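Local atomic coordinates of ParB domain protein nuclease (Sulfolobus solfataricus, PDB entry 5K5D), a protein that probably takes part in archaeal DNA segregation as a ParB-like protein of a pNOB8-type partition system, and may act as a nuclease. Residues B[21-29]-B[86-97]. The protein carries 4 engineered substitutions. Residues are numbered along the deposited sequence; the frame is centred on the assembly and turned at random.
Engineered in segment 21-29: Met-28 (natural residue Leu).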
loop_
_atom_site.group_PDB
_atom_site.type_symbol
_atom_site.label_atom_id
_atom_site.label_comp_id
_atom_site.label_asym_id
_atom_site.label_seq_id
_atom_site.Cartn_x
_atom_site.Cartn_y
_atom_site.Cartn_z
ATOM N N GLU B 21 -14.010 -9.308 -13.516
ATOM C CA GLU B 21 -13.122 -8.355 -12.869
ATOM C C GLU B 21 -13.803 -7.598 -11.735
ATOM O O GLU B 21 -14.996 -7.308 -11.792
ATOM C CB GLU B 21 -12.522 -7.385 -13.888
ATOM C CG GLU B 21 -13.491 -6.364 -14.443
ATOM C CD GLU B 21 -12.799 -5.348 -15.329
ATOM O OE1 GLU B 21 -11.873 -5.741 -16.074
ATOM O OE2 GLU B 21 -13.172 -4.158 -15.269
ATOM N N ASP B 22 -13.027 -7.305 -10.697
ATOM C CA ASP B 22 -13.501 -6.551 -9.550
ATOM C C ASP B 22 -12.779 -5.215 -9.570
ATOM O O ASP B 22 -11.551 -5.162 -9.483
ATOM C CB ASP B 22 -13.181 -7.301 -8.258
ATOM C CG ASP B 22 -13.704 -6.594 -7.027
ATOM O OD1 ASP B 22 -14.707 -7.060 -6.452
ATOM O OD2 ASP B 22 -13.109 -5.569 -6.635
ATOM N N ASP B 23 -13.535 -4.132 -9.695
ATOM C CA ASP B 23 -12.924 -2.831 -9.932
ATOM C C ASP B 23 -11.995 -2.392 -8.804
ATOM O O ASP B 23 -11.068 -1.613 -9.026
ATOM C CB ASP B 23 -13.984 -1.769 -10.210
ATOM C CG ASP B 23 -13.663 -0.952 -11.439
ATOM O OD1 ASP B 23 -13.034 0.121 -11.296
ATOM O OD2 ASP B 23 -14.018 -1.397 -12.553
ATOM N N GLU B 24 -12.230 -2.902 -7.600
ATOM C CA GLU B 24 -11.357 -2.579 -6.483
ATOM C C GLU B 24 -10.020 -3.286 -6.640
ATOM O O GLU B 24 -8.967 -2.666 -6.516
ATOM C CB GLU B 24 -11.993 -2.962 -5.147
ATOM C CG GLU B 24 -11.261 -2.371 -3.953
ATOM C CD GLU B 24 -11.308 -3.261 -2.729
ATOM O OE1 GLU B 24 -11.158 -4.491 -2.884
ATOM O OE2 GLU B 24 -11.495 -2.734 -1.613
ATOM N N PHE B 25 -10.063 -4.587 -6.903
ATOM C CA PHE B 25 -8.839 -5.356 -7.086
ATOM C C PHE B 25 -8.099 -4.841 -8.305
ATOM O O PHE B 25 -6.868 -4.852 -8.353
ATOM C CB PHE B 25 -9.151 -6.841 -7.253
ATOM C CG PHE B 25 -9.890 -7.436 -6.090
ATOM C CD1 PHE B 25 -10.718 -8.536 -6.263
ATOM C CD2 PHE B 25 -9.763 -6.890 -4.821
ATOM C CE1 PHE B 25 -11.403 -9.081 -5.191
ATOM C CE2 PHE B 25 -10.445 -7.432 -3.744
ATOM C CZ PHE B 25 -11.267 -8.527 -3.929
ATOM N N LYS B 26 -8.866 -4.377 -9.283
ATOM C CA LYS B 26 -8.313 -3.870 -10.532
ATOM C C LYS B 26 -7.421 -2.659 -10.302
ATOM O O LYS B 26 -6.498 -2.407 -11.074
ATOM C CB LYS B 26 -9.439 -3.504 -11.495
ATOM C CG LYS B 26 -8.969 -2.901 -12.808
ATOM C CD LYS B 26 -10.154 -2.607 -13.713
ATOM C CE LYS B 26 -9.704 -2.199 -15.104
ATOM N NZ LYS B 26 -10.866 -1.984 -16.011
ATOM N N THR B 27 -7.688 -1.920 -9.231
ATOM C CA THR B 27 -6.960 -0.688 -8.966
ATOM C C THR B 27 -6.148 -0.733 -7.679
ATOM O O THR B 27 -5.604 0.283 -7.258
ATOM C CB THR B 27 -7.911 0.520 -8.906
ATOM O OG1 THR B 27 -8.789 0.387 -7.779
ATOM C CG2 THR B 27 -8.727 0.614 -10.193
HETATM N N MSE B 28 -6.059 -1.908 -7.061
HETATM C CA MSE B 28 -5.279 -2.075 -5.834
HETATM C C MSE B 28 -3.817 -1.684 -6.017
HETATM O O MSE B 28 -3.274 -0.885 -5.249
HETATM C CB MSE B 28 -5.355 -3.517 -5.327
HETATM C CG MSE B 28 -6.566 -3.813 -4.458
HETATM SE SE MSE B 28 -6.664 -2.652 -2.889
HETATM C CE MSE B 28 -4.814 -2.773 -2.308
ATOM N N VAL B 29 -3.182 -2.260 -7.034
ATOM C CA VAL B 29 -1.763 -2.034 -7.264
ATOM C C VAL B 29 -1.525 -0.733 -8.012
ATOM O O VAL B 29 -2.120 -0.500 -9.068
ATOM C CB VAL B 29 -1.112 -3.204 -8.027
ATOM C CG1 VAL B 29 0.319 -2.860 -8.394
ATOM C CG2 VAL B 29 -1.166 -4.480 -7.186
ATOM N N SER B 86 -14.386 -14.137 -2.746
ATOM C CA SER B 86 -13.722 -12.862 -2.500
ATOM C C SER B 86 -14.712 -11.779 -2.096
ATOM O O SER B 86 -14.338 -10.795 -1.459
ATOM C CB SER B 86 -12.954 -12.408 -3.739
ATOM O OG SER B 86 -13.845 -12.044 -4.779
ATOM N N GLN B 87 -15.975 -11.961 -2.473
ATOM C CA GLN B 87 -17.013 -10.982 -2.154
ATOM C C GLN B 87 -17.485 -11.111 -0.712
ATOM O O GLN B 87 -18.189 -10.242 -0.203
ATOM C CB GLN B 87 -18.198 -11.103 -3.116
ATOM C CG GLN B 87 -17.864 -10.756 -4.560
ATOM C CD GLN B 87 -17.409 -9.315 -4.731
ATOM O OE1 GLN B 87 -16.309 -9.053 -5.224
ATOM N NE2 GLN B 87 -18.259 -8.372 -4.330
ATOM N N GLN B 88 -17.092 -12.199 -0.057
ATOM C CA GLN B 88 -17.438 -12.412 1.342
ATOM C C GLN B 88 -16.195 -12.438 2.223
ATOM O O GLN B 88 -16.191 -11.878 3.319
ATOM C CB GLN B 88 -18.245 -13.698 1.511
ATOM C CG GLN B 88 -19.615 -13.653 0.850
ATOM C CD GLN B 88 -20.484 -14.833 1.233
ATOM O OE1 GLN B 88 -21.091 -14.849 2.305
ATOM N NE2 GLN B 88 -20.546 -15.832 0.360
ATOM N N GLU B 89 -15.140 -13.086 1.740
ATOM C CA GLU B 89 -13.870 -13.122 2.457
ATOM C C GLU B 89 -12.823 -12.222 1.791
ATOM O O GLU B 89 -11.726 -12.672 1.464
ATOM C CB GLU B 89 -13.348 -14.559 2.559
ATOM C CG GLU B 89 -14.141 -15.451 3.509
ATOM C CD GLU B 89 -13.789 -16.927 3.359
ATOM O OE1 GLU B 89 -14.243 -17.557 2.383
ATOM O OE2 GLU B 89 -13.058 -17.459 4.219
ATOM N N ARG B 90 -13.169 -10.952 1.596
ATOM C CA ARG B 90 -12.244 -9.989 1.008
ATOM C C ARG B 90 -10.840 -10.104 1.589
ATOM O O ARG B 90 -9.852 -10.059 0.857
ATOM C CB ARG B 90 -12.754 -8.564 1.212
ATOM C CG ARG B 90 -13.998 -8.228 0.419
ATOM C CD ARG B 90 -13.697 -7.931 -1.043
ATOM N NE ARG B 90 -13.754 -6.501 -1.319
ATOM C CZ ARG B 90 -13.808 -5.989 -2.542
ATOM N NH1 ARG B 90 -13.820 -6.799 -3.590
ATOM N NH2 ARG B 90 -13.859 -4.673 -2.719
ATOM N N ASP B 91 -10.760 -10.236 2.908
ATOM C CA ASP B 91 -9.471 -10.283 3.587
ATOM C C ASP B 91 -8.521 -11.261 2.908
ATOM O O ASP B 91 -7.315 -11.015 2.836
ATOM C CB ASP B 91 -9.629 -10.610 5.081
ATOM C CG ASP B 91 -10.407 -11.892 5.328
ATOM O OD1 ASP B 91 -11.497 -12.053 4.742
ATOM O OD2 ASP B 91 -9.930 -12.741 6.115
ATOM N N LYS B 92 -9.069 -12.360 2.397
ATOM C CA LYS B 92 -8.262 -13.357 1.705
ATOM C C LYS B 92 -7.759 -12.852 0.353
ATOM O O LYS B 92 -6.615 -13.104 -0.024
ATOM C CB LYS B 92 -9.034 -14.664 1.544
ATOM C CG LYS B 92 -9.184 -15.456 2.838
ATOM C CD LYS B 92 -9.976 -16.727 2.606
ATOM C CE LYS B 92 -9.905 -17.654 3.809
ATOM N NZ LYS B 92 -10.455 -17.022 5.037
ATOM N N ALA B 93 -8.611 -12.132 -0.373
ATOM C CA ALA B 93 -8.207 -11.549 -1.650
ATOM C C ALA B 93 -7.124 -10.505 -1.410
ATOM O O ALA B 93 -6.131 -10.442 -2.132
ATOM C CB ALA B 93 -9.398 -10.929 -2.362
ATOM N N TYR B 94 -7.332 -9.693 -0.380
ATOM C CA TYR B 94 -6.354 -8.701 0.043
ATOM C C TYR B 94 -4.984 -9.315 0.306
ATOM O O TYR B 94 -3.959 -8.750 -0.071
ATOM C CB TYR B 94 -6.848 -7.980 1.294
ATOM C CG TYR B 94 -8.069 -7.127 1.050
ATOM C CD1 TYR B 94 -9.065 -7.007 2.010
ATOM C CD2 TYR B 94 -8.225 -6.442 -0.146
ATOM C CE1 TYR B 94 -10.183 -6.228 1.781
ATOM C CE2 TYR B 94 -9.335 -5.661 -0.381
ATOM C CZ TYR B 94 -10.311 -5.558 0.584
ATOM O OH TYR B 94 -11.415 -4.777 0.345
ATOM N N GLU B 95 -4.967 -10.479 0.949
ATOM C CA GLU B 95 -3.704 -11.118 1.306
ATOM C C GLU B 95 -2.977 -11.633 0.077
ATOM O O GLU B 95 -1.759 -11.489 -0.039
ATOM C CB GLU B 95 -3.929 -12.230 2.334
ATOM C CG GLU B 95 -4.258 -11.681 3.715
ATOM C CD GLU B 95 -5.107 -12.620 4.549
ATOM O OE1 GLU B 95 -5.048 -13.850 4.327
ATOM O OE2 GLU B 95 -5.839 -12.118 5.428
ATOM N N LEU B 96 -3.733 -12.220 -0.845
ATOM C CA LEU B 96 -3.171 -12.703 -2.099
ATOM C C LEU B 96 -2.542 -11.572 -2.903
ATOM O O LEU B 96 -1.428 -11.705 -3.397
ATOM C CB LEU B 96 -4.235 -13.423 -2.923
ATOM C CG LEU B 96 -4.656 -14.765 -2.327
ATOM C CD1 LEU B 96 -5.769 -15.401 -3.146
ATOM C CD2 LEU B 96 -3.446 -15.686 -2.237
ATOM N N ILE B 97 -3.253 -10.456 -3.025
ATOM C CA ILE B 97 -2.751 -9.322 -3.787
ATOM C C ILE B 97 -1.441 -8.809 -3.203
ATOM O O ILE B 97 -0.555 -8.373 -3.938
ATOM C CB ILE B 97 -3.767 -8.167 -3.842
ATOM C CG1 ILE B 97 -4.984 -8.553 -4.690
ATOM C CG2 ILE B 97 -3.114 -6.912 -4.414
ATOM C CD1 ILE B 97 -6.140 -7.571 -4.580
#
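Asp-22 and Arg-90 meet because the aspartate CG stands anti to its own N (chi1 -178°) while the arginine chain bends at chi2 and chi3, turning its guanidinium back toward segment 21-29. The result is a salt-bridge network of Asp-22, Glu-24 and Arg-90. NH1 of Arg-90 donates to OD1 of Asp-22 at 3.0 Å, coming from above the carboxylate plane, and the bond is bent. OD2 of Asp-22 caps the short helix 23-26, accepting from N of Glu-24 and N of Phe-25 on opposite faces of its plane. Replacing Asp-22 with an alanine would probably leave both amides without their cap and NH1 of Arg-90 without its carboxylate. OE1 of Glu-24 lies over one face of the guanidinium, and the two planes are nearly parallel (10° apart). OE1 of Glu-24 stands 2.7 Å from NH2 of Arg-90, well off the guanidinium plane, so this is an ion pair without a directed hydrogen bond. OE2 of Glu-24 accepts from OH of Tyr-94 at 2.8 Å through its syn lone pair. Next to the charged groups, the ring of Phe-25 fits as a knob among Arg-90, Ala-93, Tyr-94 and Ile-97. CZ of Phe-25 lies 3.4 Å from CB of Ala-93, and CD2 of Phe-25 lies 3.7 Å from CD1 of Ile-97. The same CD1 also meets CG of the engineered selenomethionine Met-28. The contact joins two parts of the ParB-like N-terminal region. Helix 63-71 touches Phe-25 through Tyr-63, and strand 59-61 backs Ala-93 and Ile-97 through Ile-60. Helix 109-128 packs on Met-28 and Tyr-94, and its Arg-122 forms a salt bridge with Glu-24.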